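Local coordinates for tyrosine-protein kinase receptor torso (Bombyx mori, PDB 5AOQ) that binds the neurohormone PTTH with the help of its second fibronectin type III domain, stimulates MAPK signalling and takes part in the initiation of metamorphosis, at residues E51-S56 against Q132-G137; Y16-G21 against Q119-Y124. All coordinates share one frame; numbering follows the deposited sequence.

Overall arrangement
From the N terminus, the chain first runs through 16-21, an extended proline-rich piece that turns into the short helix 20-23. After helix 27-38 it reaches 51-56, whose end is a short, weakly bonded strand about 55-56. Strand 118-124 then receives 16-21, so contact 2 closes a loop of almost a hundred residues. The next strand, 134-140, takes up 51-56 in contact 1, closing a loop of about 75 residues. Because the four segments alternate along the chain, the two loops cross rather than nest. Strands 118-124 and 134-140 are antiparallel neighbours in one sheet, with a probable hydrogen bond from Met135 N to Ser122 O. Together the contacts fasten two early pieces of chain to this sheet in the first FN3 domain.

Contact 1 (E51-S56 against Q132-G137); sequences EETGIS and QDWMEG
Trp134 and Asp133 carry most of the join where 51-56 runs up beside the start of outer strand 134-140, at the surface of the first FN3 domain. The join is a short parallel pairing, with Ile55 level with Trp134. Trp134 uses its backbone on both sides of that register: its N donates to Gly54 O at 2.8 Å, approaching from above the carbonyl plane, and its O receives Ser56 N at 3.1 Å, nearly along the C=O axis (N-H...O 167°). Ser56 OG adds a weak bond to the same oxygen. Asp133 lays its carboxylate along the Gly54 backbone, OD1 taking a weak bond from Gly54 N at 3.5 Å. Thr53 turns CG2 anti to its backbone N, against Gln132 O, with Trp134 CD1 4.0 Å from the methyl; its OG1 bonds instead to Asn49 O. The indole, its CG anti to the carbonyl carbon, continues inward to Leu84 and Ile86 of strand 83-88. Two good backbone bonds therefore carry the polar part of the join, the side-chain bonds across it are weak, and the indole ties this edge to the domain interior.

Contact 2 (Y16-G21 against Q119-Y124); sequences YPPAPG and QIWSTY
A buried clasp, part hydrogen-bonded and part CH-pi, holds the proline-rich N-terminal piece 16-21 against strand 118-124 of the first FN3 domain's sheet. Gln119 and Trp121, two residues apart on the strand, both point their CB toward 16-21. Gln119, with CG anti to the backbone N (chi1 -172°) and the chain extended beyond, brings OE1 2.7 Å from Tyr16 N; the donor sits above the amide carbonyl plane, and the bond is fairly straight. Tyr16 O in turn accepts from Trp121 NE1 at 2.8 Å in a more bent bond (130°), the oxygen sitting 34° out of the indole plane. The same NE1 makes a weak second bond to Gln119 OE1, so one indole N-H serves two acceptors that lie close together. Beside Gln119, the Tyr16 ring presents its edge to Gln119 CB, 3.8 Å from CD2, the phenol plane almost perpendicular to the amide. Pro18 lies over one face of the indole, its CD 3.8 Å from the centroid of the six-membered ring and nearly on the ring normal. An alanine in place of Trp121 would probably loosen 16-21 from the sheet, since both the N-H donor to Tyr16 O and the platform under Pro18 would be gone. Gln119 NE2 bonds to Glu136 OE2 on adjoining strand 134-140, while Tyr16 OH reaches Glu117. Trp121 also packs on Ile86 of strand 83-88 and on Trp134, and Pro18 meets Trp134 and Ile55 just ahead of helix 20-23.

Contact 1 (E51-S56 against Q132-G137)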
loop_
_atom_site.group_PDB
_atom_site.type_symbol
_atom_site.label_atom_id
_atom_site.label_comp_id
_atom_site.label_asym_id
_atom_site.label_seq_id
_atom_site.Cartn_x
_atom_site.Cartn_y
_atom_site.Cartn_z
ATOM N N GLU A 51 -30.930 -4.655 -4.906
ATOM C CA GLU A 51 -32.177 -3.915 -5.045
ATOM C C GLU A 51 -33.370 -4.854 -5.219
ATOM O O GLU A 51 -34.519 -4.433 -5.094
ATOM C CB GLU A 51 -32.072 -2.940 -6.220
ATOM C CG GLU A 51 -31.158 -1.754 -5.923
ATOM C CD GLU A 51 -30.983 -0.823 -7.107
ATOM O OE1 GLU A 51 -30.643 -1.312 -8.204
ATOM O OE2 GLU A 51 -31.175 0.399 -6.934
ATOM N N GLU A 52 -33.088 -6.125 -5.498
ATOM C CA GLU A 52 -34.129 -7.139 -5.647
ATOM C C GLU A 52 -34.267 -7.996 -4.391
ATOM O O GLU A 52 -35.087 -8.914 -4.348
ATOM C CB GLU A 52 -33.840 -8.040 -6.849
ATOM C CG GLU A 52 -33.991 -7.354 -8.195
ATOM C CD GLU A 52 -33.811 -8.314 -9.357
ATOM O OE1 GLU A 52 -33.205 -9.387 -9.153
ATOM O OE2 GLU A 52 -34.272 -7.994 -10.473
ATOM N N THR A 53 -33.468 -7.695 -3.372
ATOM C CA THR A 53 -33.475 -8.470 -2.136
ATOM C C THR A 53 -34.443 -7.872 -1.121
ATOM O O THR A 53 -34.595 -6.653 -1.043
ATOM C CB THR A 53 -32.067 -8.536 -1.514
ATOM O OG1 THR A 53 -31.111 -8.881 -2.524
ATOM C CG2 THR A 53 -32.017 -9.567 -0.396
ATOM N N GLY A 54 -35.093 -8.740 -0.347
ATOM C CA GLY A 54 -36.100 -8.319 0.610
ATOM C C GLY A 54 -35.628 -8.437 2.048
ATOM O O GLY A 54 -34.429 -8.495 2.313
ATOM N N ILE A 55 -36.582 -8.464 2.976
ATOM C CA ILE A 55 -36.285 -8.547 4.405
ATOM C C ILE A 55 -37.259 -9.500 5.095
ATOM O O ILE A 55 -38.473 -9.340 4.980
ATOM C CB ILE A 55 -36.362 -7.164 5.083
ATOM C CG1 ILE A 55 -35.377 -6.194 4.426
ATOM C CG2 ILE A 55 -36.072 -7.284 6.580
ATOM C CD1 ILE A 55 -35.534 -4.761 4.875
ATOM N N SER A 56 -36.722 -10.482 5.814
ATOM C CA SER A 56 -37.545 -11.509 6.448
ATOM C C SER A 56 -37.832 -11.204 7.916
ATOM O O SER A 56 -37.176 -10.360 8.528
ATOM C CB SER A 56 -36.861 -12.872 6.338
ATOM O OG SER A 56 -35.665 -12.905 7.094
ATOM N N GLN A 132 -30.454 -13.727 -0.599
ATOM C CA GLN A 132 -31.760 -13.967 -0.001
ATOM C C GLN A 132 -32.023 -12.866 1.018
ATOM O O GLN A 132 -31.105 -12.151 1.417
ATOM C CB GLN A 132 -31.837 -15.354 0.643
ATOM C CG GLN A 132 -30.927 -15.568 1.840
ATOM C CD GLN A 132 -30.992 -16.993 2.363
ATOM O OE1 GLN A 132 -31.183 -17.220 3.558
ATOM N NE2 GLN A 132 -30.827 -17.962 1.467
ATOM N N ASP A 133 -33.282 -12.725 1.418
ATOM C CA ASP A 133 -33.727 -11.586 2.217
ATOM C C ASP A 133 -32.901 -11.371 3.488
ATOM O O ASP A 133 -32.497 -12.324 4.153
ATOM C CB ASP A 133 -35.203 -11.758 2.575
ATOM C CG ASP A 133 -36.093 -11.822 1.349
ATOM O OD1 ASP A 133 -35.573 -12.112 0.250
ATOM O OD2 ASP A 133 -37.311 -11.583 1.481
ATOM N N TRP A 134 -32.658 -10.102 3.808
ATOM C CA TRP A 134 -31.844 -9.722 4.957
ATOM C C TRP A 134 -32.461 -10.174 6.276
ATOM O O TRP A 134 -33.682 -10.203 6.424
ATOM C CB TRP A 134 -31.641 -8.203 4.977
ATOM C CG TRP A 134 -30.786 -7.704 3.854
ATOM C CD1 TRP A 134 -31.210 -7.173 2.670
ATOM C CD2 TRP A 134 -29.355 -7.690 3.809
ATOM N NE1 TRP A 134 -30.132 -6.832 1.891
ATOM C CE2 TRP A 134 -28.981 -7.139 2.567
ATOM C CE3 TRP A 134 -28.355 -8.087 4.700
ATOM C CZ2 TRP A 134 -27.649 -6.979 2.193
ATOM C CZ3 TRP A 134 -27.034 -7.934 4.325
ATOM C CH2 TRP A 134 -26.692 -7.382 3.085
ATOM N N MET A 135 -31.600 -10.524 7.229
ATOM C CA MET A 135 -32.031 -10.924 8.565
ATOM C C MET A 135 -31.535 -9.919 9.596
ATOM O O MET A 135 -30.354 -9.575 9.630
ATOM C CB MET A 135 -31.525 -12.328 8.899
ATOM C CG MET A 135 -32.016 -13.392 7.933
ATOM S SD MET A 135 -31.621 -15.068 8.464
ATOM C CE MET A 135 -32.280 -16.011 7.091
ATOM N N GLU A 136 -32.452 -9.456 10.437
ATOM C CA GLU A 136 -32.159 -8.414 11.410
ATOM C C GLU A 136 -31.236 -8.926 12.509
ATOM O O GLU A 136 -31.508 -9.952 13.135
ATOM C CB GLU A 136 -33.465 -7.887 12.009
ATOM C CG GLU A 136 -33.332 -6.579 12.768
ATOM C CD GLU A 136 -34.680 -5.983 13.133
ATOM O OE1 GLU A 136 -35.699 -6.695 13.007
ATOM O OE2 GLU A 136 -34.720 -4.804 13.542
ATOM N N GLY A 137 -30.146 -8.198 12.736
ATOM C CA GLY A 137 -29.157 -8.568 13.732
ATOM C C GLY A 137 -29.217 -7.658 14.943
ATOM O O GLY A 137 -30.208 -6.953 15.140
#

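Contact 2 (Y16-G21 against Q119-Y124)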
loop_
_atom_site.group_PDB
_atom_site.type_symbol
_atom_site.label_atom_id
_atom_site.label_comp_id
_atom_site.label_asym_id
_atom_site.label_seq_id
_atom_site.Cartn_x
_atom_site.Cartn_y
_atom_site.Cartn_z
ATOM N N TYR A 16 -31.966 0.227 12.066
ATOM C CA TYR A 16 -31.445 0.782 10.820
ATOM C C TYR A 16 -31.554 -0.227 9.678
ATOM O O TYR A 16 -30.655 -1.044 9.483
ATOM C CB TYR A 16 -29.992 1.221 11.014
ATOM C CG TYR A 16 -29.786 2.031 12.274
ATOM C CD1 TYR A 16 -30.091 3.384 12.310
ATOM C CD2 TYR A 16 -29.306 1.437 13.434
ATOM C CE1 TYR A 16 -29.911 4.126 13.464
ATOM C CE2 TYR A 16 -29.123 2.171 14.590
ATOM C CZ TYR A 16 -29.428 3.513 14.601
ATOM O OH TYR A 16 -29.248 4.247 15.751
ATOM N N PRO A 17 -32.664 -0.179 8.921
ATOM C CA PRO A 17 -32.870 -1.150 7.841
ATOM C C PRO A 17 -31.877 -0.991 6.689
ATOM O O PRO A 17 -31.323 0.094 6.519
ATOM C CB PRO A 17 -34.297 -0.850 7.359
ATOM C CG PRO A 17 -34.925 -0.043 8.441
ATOM C CD PRO A 17 -33.817 0.726 9.070
ATOM N N PRO A 18 -31.650 -2.063 5.910
ATOM C CA PRO A 18 -30.728 -2.010 4.770
ATOM C C PRO A 18 -31.127 -0.975 3.723
ATOM O O PRO A 18 -32.315 -0.731 3.521
ATOM C CB PRO A 18 -30.809 -3.424 4.185
ATOM C CG PRO A 18 -31.277 -4.275 5.296
ATOM C CD PRO A 18 -32.195 -3.418 6.104
ATOM N N ALA A 19 -30.132 -0.383 3.070
ATOM C CA ALA A 19 -30.360 0.616 2.032
ATOM C C ALA A 19 -29.875 0.074 0.688
ATOM O O ALA A 19 -28.676 0.079 0.419
ATOM C CB ALA A 19 -29.649 1.912 2.376
ATOM N N PRO A 20 -30.806 -0.399 -0.162
ATOM C CA PRO A 20 -30.409 -0.978 -1.450
ATOM C C PRO A 20 -29.756 0.040 -2.376
ATOM O O PRO A 20 -28.875 -0.321 -3.159
ATOM C CB PRO A 20 -31.736 -1.472 -2.041
ATOM C CG PRO A 20 -32.670 -1.571 -0.885
ATOM C CD PRO A 20 -32.261 -0.488 0.050
ATOM N N GLY A 21 -30.175 1.296 -2.269
ATOM C CA GLY A 21 -29.645 2.352 -3.111
ATOM C C GLY A 21 -28.158 2.556 -2.905
ATOM O O GLY A 21 -27.469 3.093 -3.776
ATOM N N GLN A 119 -26.322 -1.179 12.886
ATOM C CA GLN A 119 -27.038 -2.438 13.044
ATOM C C GLN A 119 -26.510 -3.466 12.058
ATOM O O GLN A 119 -26.365 -3.184 10.868
ATOM C CB GLN A 119 -28.541 -2.247 12.844
ATOM C CG GLN A 119 -29.352 -3.487 13.195
ATOM C CD GLN A 119 -30.842 -3.280 13.043
ATOM O OE1 GLN A 119 -31.288 -2.406 12.300
ATOM N NE2 GLN A 119 -31.624 -4.083 13.756
ATOM N N ILE A 120 -26.219 -4.659 12.564
ATOM C CA ILE A 120 -25.694 -5.732 11.734
ATOM C C ILE A 120 -26.826 -6.386 10.952
ATOM O O ILE A 120 -27.898 -6.643 11.500
ATOM C CB ILE A 120 -24.973 -6.806 12.576
ATOM C CG1 ILE A 120 -23.943 -6.157 13.509
ATOM C CG2 ILE A 120 -24.308 -7.836 11.666
ATOM C CD1 ILE A 120 -23.342 -7.109 14.523
ATOM N N TRP A 121 -26.584 -6.641 9.670
ATOM C CA TRP A 121 -27.522 -7.394 8.844
ATOM C C TRP A 121 -26.780 -8.472 8.065
ATOM O O TRP A 121 -25.738 -8.205 7.460
ATOM C CB TRP A 121 -28.277 -6.464 7.893
ATOM C CG TRP A 121 -29.257 -5.567 8.583
ATOM C CD1 TRP A 121 -28.994 -4.369 9.179
ATOM C CD2 TRP A 121 -30.661 -5.796 8.746
ATOM N NE1 TRP A 121 -30.146 -3.837 9.705
ATOM C CE2 TRP A 121 -31.185 -4.695 9.452
ATOM C CE3 TRP A 121 -31.528 -6.825 8.365
ATOM C CZ2 TRP A 121 -32.534 -4.594 9.785
ATOM C CZ3 TRP A 121 -32.867 -6.724 8.695
ATOM C CH2 TRP A 121 -33.356 -5.617 9.399
ATOM N N SER A 122 -27.328 -9.686 8.091
ATOM C CA SER A 122 -26.675 -10.859 7.513
ATOM C C SER A 122 -27.454 -11.451 6.339
ATOM O O SER A 122 -28.670 -11.289 6.246
ATOM C CB SER A 122 -26.476 -11.934 8.588
ATOM O OG SER A 122 -27.713 -12.441 9.057
ATOM N N THR A 123 -26.737 -12.132 5.447
ATOM C CA THR A 123 -27.347 -12.805 4.300
ATOM C C THR A 123 -26.566 -14.046 3.891
ATOM O O THR A 123 -25.354 -14.116 4.085
ATOM C CB THR A 123 -27.441 -11.859 3.084
ATOM O OG1 THR A 123 -28.297 -10.757 3.397
ATOM C CG2 THR A 123 -27.987 -12.577 1.856
ATOM N N TYR A 124 -27.276 -15.027 3.336
ATOM C CA TYR A 124 -26.651 -16.191 2.714
ATOM C C TYR A 124 -26.616 -16.027 1.196
ATOM O O TYR A 124 -27.629 -15.705 0.576
ATOM C CB TYR A 124 -27.395 -17.472 3.093
ATOM C CG TYR A 124 -27.393 -17.757 4.577
ATOM C CD1 TYR A 124 -26.293 -18.345 5.182
ATOM C CD2 TYR A 124 -28.486 -17.441 5.371
ATOM C CE1 TYR A 124 -26.277 -18.611 6.535
ATOM C CE2 TYR A 124 -28.480 -17.704 6.729
ATOM C CZ TYR A 124 -27.372 -18.289 7.305
ATOM O OH TYR A 124 -27.352 -18.556 8.656
#